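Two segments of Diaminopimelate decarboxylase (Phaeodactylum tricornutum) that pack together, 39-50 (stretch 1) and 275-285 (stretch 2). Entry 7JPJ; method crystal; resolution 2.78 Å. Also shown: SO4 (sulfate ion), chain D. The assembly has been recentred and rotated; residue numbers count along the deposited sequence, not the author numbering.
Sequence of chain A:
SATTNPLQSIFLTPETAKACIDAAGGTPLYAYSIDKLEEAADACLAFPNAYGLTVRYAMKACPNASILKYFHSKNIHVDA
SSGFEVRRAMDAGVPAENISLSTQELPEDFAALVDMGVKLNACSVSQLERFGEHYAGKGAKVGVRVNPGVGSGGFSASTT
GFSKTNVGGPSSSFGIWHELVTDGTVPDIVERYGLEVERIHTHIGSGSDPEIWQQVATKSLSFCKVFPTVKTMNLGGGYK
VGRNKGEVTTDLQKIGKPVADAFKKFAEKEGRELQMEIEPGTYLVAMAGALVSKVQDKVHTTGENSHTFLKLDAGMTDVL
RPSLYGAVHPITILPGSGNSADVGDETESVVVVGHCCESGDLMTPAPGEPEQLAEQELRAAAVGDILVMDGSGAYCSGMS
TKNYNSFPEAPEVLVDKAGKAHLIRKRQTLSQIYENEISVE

Stretch 1, residues 39-50: EAADACLAFPNA
Stretch 2 275-285: QMEIEPGTYLV

Segments far apart in sequence can be joined by close packing alone, and these two stretches of diaminopimelate decarboxylase, whose touching residues lie at least 227 positions apart, illustrate the principle. Stretch 1 enters as the last turns of a helix begun earlier in the chain. Its phi/psi values stay near -65/-40 from Glu39 to Ala43, with Ala43 N to Glu39 O and Cys44 N to Ala40 O hydrogen bonds, both 3.0 Å. Beyond Ala46, at -98/16, the chain extends: Phe47 (-64/133), Pro48 (-63/128) and Asn49 (-139/153). A 3.0 Å hydrogen bond from Phe47 N to Cys44 O secures the exit, and Asn49, chi1 at 64°, returns its ND2 to Phe47 O at 3.2 Å.

Stretch 2 reverses this order, with strand first and helix last. Met276 to Ile278 are extended, with phi from -106° to -134° and psi near 145°; Glu279 (-124/64), Pro280 (-77/135) and Gly281 (-112/-64) make the turn, and a helix covers Thr282 to Val285. The two chains run in opposite senses: Ala40 CA lies 5.1 Å from Leu284 CA, whereas Asn49 CA lies 6.9 Å from Met276 CA. The early helix of one therefore meets the late helix of the other, and the extended tail meets the strand.

No hydrogen bond crosses the contact, which buries 464 Å² in total. At the helical end, small residues permit the close approach. Ala40 points toward stretch 2, its CB 3.4 Å from Tyr283 O and 3.5 Å from Leu284 O, so a methyl group rests directly against backbone carbonyls. Leu284 (chi1 m, chi2 t) leaves its backbone sideways yet brings CD2 to 4.2 Å from Ala40 CB and 4.0 Å from Ala41 CA.

Cys44, chi1 m, is the hub. Its compact, polarizable SG fits among Tyr283 CD2 (3.8 Å), Pro280 CG (4.0 Å) and Leu284 CD2 (4.0 Å). Tyr283 (chi1 t, chi2 90°) also sets out sideways before its ring nears stretch 1; the ring centroid is 5.0 Å from Cys44 SG, an oblique sulfur-aromatic contact. Ala43 CB meets the ring edge, 4.4 Å from Tyr283 CE2, while the Tyr283 hydroxyl is satisfied elsewhere in the structure.

Alternation along the strand sends Met276 and Ile278 toward stretch 1, with Glu277 between them out of reach. Ile278 (chi1 p, chi2 t) extends CD1 to 4.0 Å from Cys44 O and 4.1 Å from Phe47 CD2, thereby touching both helix end and tail. Phe47, chi1 t and chi2 -85°, is buried, and its CD1 lies 3.8 Å from Met276 CE. Met276 is extended through chi1 and chi2 (both t), then turns at chi3 24°; this carries CE to 3.4 Å from Pro48 O and 3.5 Å from Asn49 CB.

On stretch 2, Gly281 N and Thr282 N each donate a 3.1 Å hydrogen bond to the sulfate, to O2 and O3 respectively.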

# COMPACT_ATOMS: atom_id res chain seq x y z
N GLU A 39 -24.76 8.21 12.51
CA GLU A 39 -24.22 8.94 13.66
C GLU A 39 -23.18 9.96 13.23
O GLU A 39 -23.18 11.10 13.71
CB GLU A 39 -23.63 7.96 14.67
CG GLU A 39 -24.56 6.83 15.07
CD GLU A 39 -23.91 5.86 16.04
OE1 GLU A 39 -22.69 6.01 16.31
OE2 GLU A 39 -24.61 4.96 16.55
N ALA A 40 -22.27 9.57 12.33
CA ALA A 40 -21.22 10.48 11.89
C ALA A 40 -21.79 11.60 11.02
O ALA A 40 -21.40 12.76 11.16
CB ALA A 40 -20.13 9.72 11.15
N ALA A 41 -22.72 11.26 10.13
CA ALA A 41 -23.33 12.27 9.27
C ALA A 41 -24.06 13.32 10.10
O ALA A 41 -23.90 14.52 9.88
CB ALA A 41 -24.29 11.60 8.28
N ASP A 42 -24.86 12.88 11.07
CA ASP A 42 -25.59 13.81 11.92
C ASP A 42 -24.63 14.64 12.78
O ASP A 42 -24.84 15.84 12.97
CB ASP A 42 -26.58 13.06 12.80
CG ASP A 42 -27.93 12.86 12.12
OD1 ASP A 42 -28.15 13.46 11.04
OD2 ASP A 42 -28.76 12.09 12.65
N ALA A 43 -23.58 14.01 13.30
CA ALA A 43 -22.62 14.73 14.12
C ALA A 43 -21.91 15.82 13.33
O ALA A 43 -21.56 16.87 13.89
CB ALA A 43 -21.60 13.77 14.73
N CYS A 44 -21.67 15.59 12.04
CA CYS A 44 -21.00 16.61 11.22
C CYS A 44 -21.97 17.69 10.78
O CYS A 44 -21.61 18.88 10.77
CB CYS A 44 -20.33 15.95 10.01
SG CYS A 44 -18.97 14.85 10.43
N LEU A 45 -23.20 17.32 10.40
CA LEU A 45 -24.21 18.31 10.05
C LEU A 45 -24.61 19.18 11.22
O LEU A 45 -25.26 20.21 11.01
CB LEU A 45 -25.44 17.61 9.47
CG LEU A 45 -25.27 16.99 8.09
CD1 LEU A 45 -26.35 15.96 7.82
CD2 LEU A 45 -25.27 18.07 7.02
N ALA A 46 -24.24 18.80 12.45
CA ALA A 46 -24.51 19.59 13.64
C ALA A 46 -23.30 20.43 14.06
O ALA A 46 -23.25 20.91 15.20
CB ALA A 46 -24.94 18.68 14.79
N PHE A 47 -22.33 20.61 13.17
CA PHE A 47 -21.14 21.38 13.48
C PHE A 47 -21.52 22.84 13.74
O PHE A 47 -22.28 23.42 12.96
CB PHE A 47 -20.14 21.29 12.33
CG PHE A 47 -18.73 21.67 12.71
CD1 PHE A 47 -18.33 23.00 12.69
CD2 PHE A 47 -17.81 20.70 13.07
CE1 PHE A 47 -17.04 23.35 13.04
CE2 PHE A 47 -16.52 21.05 13.41
CZ PHE A 47 -16.13 22.38 13.40
N PRO A 48 -21.03 23.45 14.81
CA PRO A 48 -21.37 24.85 15.09
C PRO A 48 -20.87 25.78 13.99
O PRO A 48 -19.70 25.74 13.61
CB PRO A 48 -20.67 25.13 16.42
CG PRO A 48 -20.45 23.78 17.03
CD PRO A 48 -20.21 22.86 15.88
N ASN A 49 -21.78 26.60 13.46
CA ASN A 49 -21.45 27.54 12.40
C ASN A 49 -22.14 28.87 12.68
O ASN A 49 -23.19 28.92 13.34
CB ASN A 49 -21.86 27.01 11.02
CG ASN A 49 -23.36 26.83 10.88
OD1 ASN A 49 -24.02 27.59 10.17
ND2 ASN A 49 -23.90 25.81 11.54
N ALA A 50 -21.55 29.95 12.16
CA ALA A 50 -22.09 31.28 12.39
C ALA A 50 -23.09 31.69 11.31
O ALA A 50 -24.19 32.14 11.63
CB ALA A 50 -20.95 32.30 12.47
N GLN A 275 -19.69 31.77 4.55
CA GLN A 275 -20.07 30.37 4.63
C GLN A 275 -18.87 29.53 5.05
O GLN A 275 -17.74 29.77 4.62
CB GLN A 275 -20.61 29.90 3.29
CG GLN A 275 -20.91 28.41 3.23
CD GLN A 275 -22.37 28.12 3.49
OE1 GLN A 275 -23.06 28.90 4.15
NE2 GLN A 275 -22.86 26.98 2.99
N MET A 276 -19.11 28.53 5.90
CA MET A 276 -18.07 27.63 6.36
C MET A 276 -18.20 26.26 5.69
O MET A 276 -19.31 25.81 5.38
CB MET A 276 -18.10 27.44 7.88
CG MET A 276 -16.79 26.93 8.46
SD MET A 276 -16.87 26.43 10.19
CE MET A 276 -18.61 26.04 10.36
N GLU A 277 -17.06 25.62 5.47
CA GLU A 277 -17.02 24.27 4.91
C GLU A 277 -16.05 23.41 5.71
O GLU A 277 -15.02 23.90 6.19
CB GLU A 277 -16.58 24.28 3.45
CG GLU A 277 -17.58 24.92 2.51
CD GLU A 277 -17.16 24.79 1.06
OE1 GLU A 277 -16.06 24.25 0.80
OE2 GLU A 277 -17.93 25.22 0.17
N ILE A 278 -16.40 22.14 5.86
CA ILE A 278 -15.55 21.16 6.51
C ILE A 278 -15.45 19.94 5.60
O ILE A 278 -16.40 19.58 4.91
CB ILE A 278 -16.08 20.76 7.91
CG1 ILE A 278 -17.47 20.14 7.81
CG2 ILE A 278 -16.10 21.98 8.83
CD1 ILE A 278 -18.01 19.66 9.14
N GLU A 279 -14.27 19.32 5.60
CA GLU A 279 -13.97 18.21 4.70
C GLU A 279 -13.53 16.97 5.47
O GLU A 279 -12.40 16.51 5.33
CB GLU A 279 -12.89 18.62 3.69
CG GLU A 279 -13.42 19.29 2.43
CD GLU A 279 -12.30 19.81 1.53
OE1 GLU A 279 -12.54 20.77 0.76
OE2 GLU A 279 -11.18 19.25 1.59
N PRO A 280 -14.42 16.39 6.29
CA PRO A 280 -14.03 15.22 7.08
C PRO A 280 -14.00 13.96 6.22
O PRO A 280 -14.90 13.72 5.42
CB PRO A 280 -15.11 15.13 8.16
CG PRO A 280 -16.31 15.70 7.50
CD PRO A 280 -15.82 16.78 6.57
N GLY A 281 -12.94 13.17 6.39
CA GLY A 281 -12.87 11.88 5.75
C GLY A 281 -12.93 10.76 6.77
O GLY A 281 -13.87 9.97 6.79
N THR A 282 -11.92 10.71 7.64
CA THR A 282 -11.89 9.72 8.71
C THR A 282 -13.14 9.82 9.59
O THR A 282 -13.79 8.81 9.86
CB THR A 282 -10.62 9.91 9.55
OG1 THR A 282 -9.47 9.81 8.71
CG2 THR A 282 -10.54 8.86 10.65
N TYR A 283 -13.49 11.03 10.01
CA TYR A 283 -14.58 11.20 10.97
C TYR A 283 -15.92 10.66 10.46
O TYR A 283 -16.80 10.39 11.27
CB TYR A 283 -14.73 12.68 11.33
CG TYR A 283 -15.33 12.93 12.70
CD1 TYR A 283 -14.53 13.03 13.82
CD2 TYR A 283 -16.71 13.07 12.86
CE1 TYR A 283 -15.07 13.25 15.08
CE2 TYR A 283 -17.26 13.29 14.11
CZ TYR A 283 -16.44 13.39 15.21
OH TYR A 283 -16.99 13.61 16.46
N LEU A 284 -16.07 10.49 9.15
CA LEU A 284 -17.36 10.07 8.61
C LEU A 284 -17.47 8.57 8.41
O LEU A 284 -18.58 8.03 8.53
CB LEU A 284 -17.61 10.77 7.27
CG LEU A 284 -18.24 12.16 7.31
CD1 LEU A 284 -18.04 12.86 5.98
CD2 LEU A 284 -19.72 12.08 7.66
N VAL A 285 -16.37 7.87 8.13
CA VAL A 285 -16.46 6.49 7.67
C VAL A 285 -15.59 5.53 8.47
O VAL A 285 -15.72 4.31 8.34
CB VAL A 285 -16.11 6.40 6.17
CG1 VAL A 285 -17.13 7.14 5.32
CG2 VAL A 285 -14.71 6.95 5.91
S SO4 D . -9.15 13.17 7.14
O1 SO4 D . -8.64 12.41 8.28
O2 SO4 D . -10.22 14.06 7.59
O3 SO4 D . -9.68 12.25 6.13
O4 SO4 D . -8.06 13.94 6.55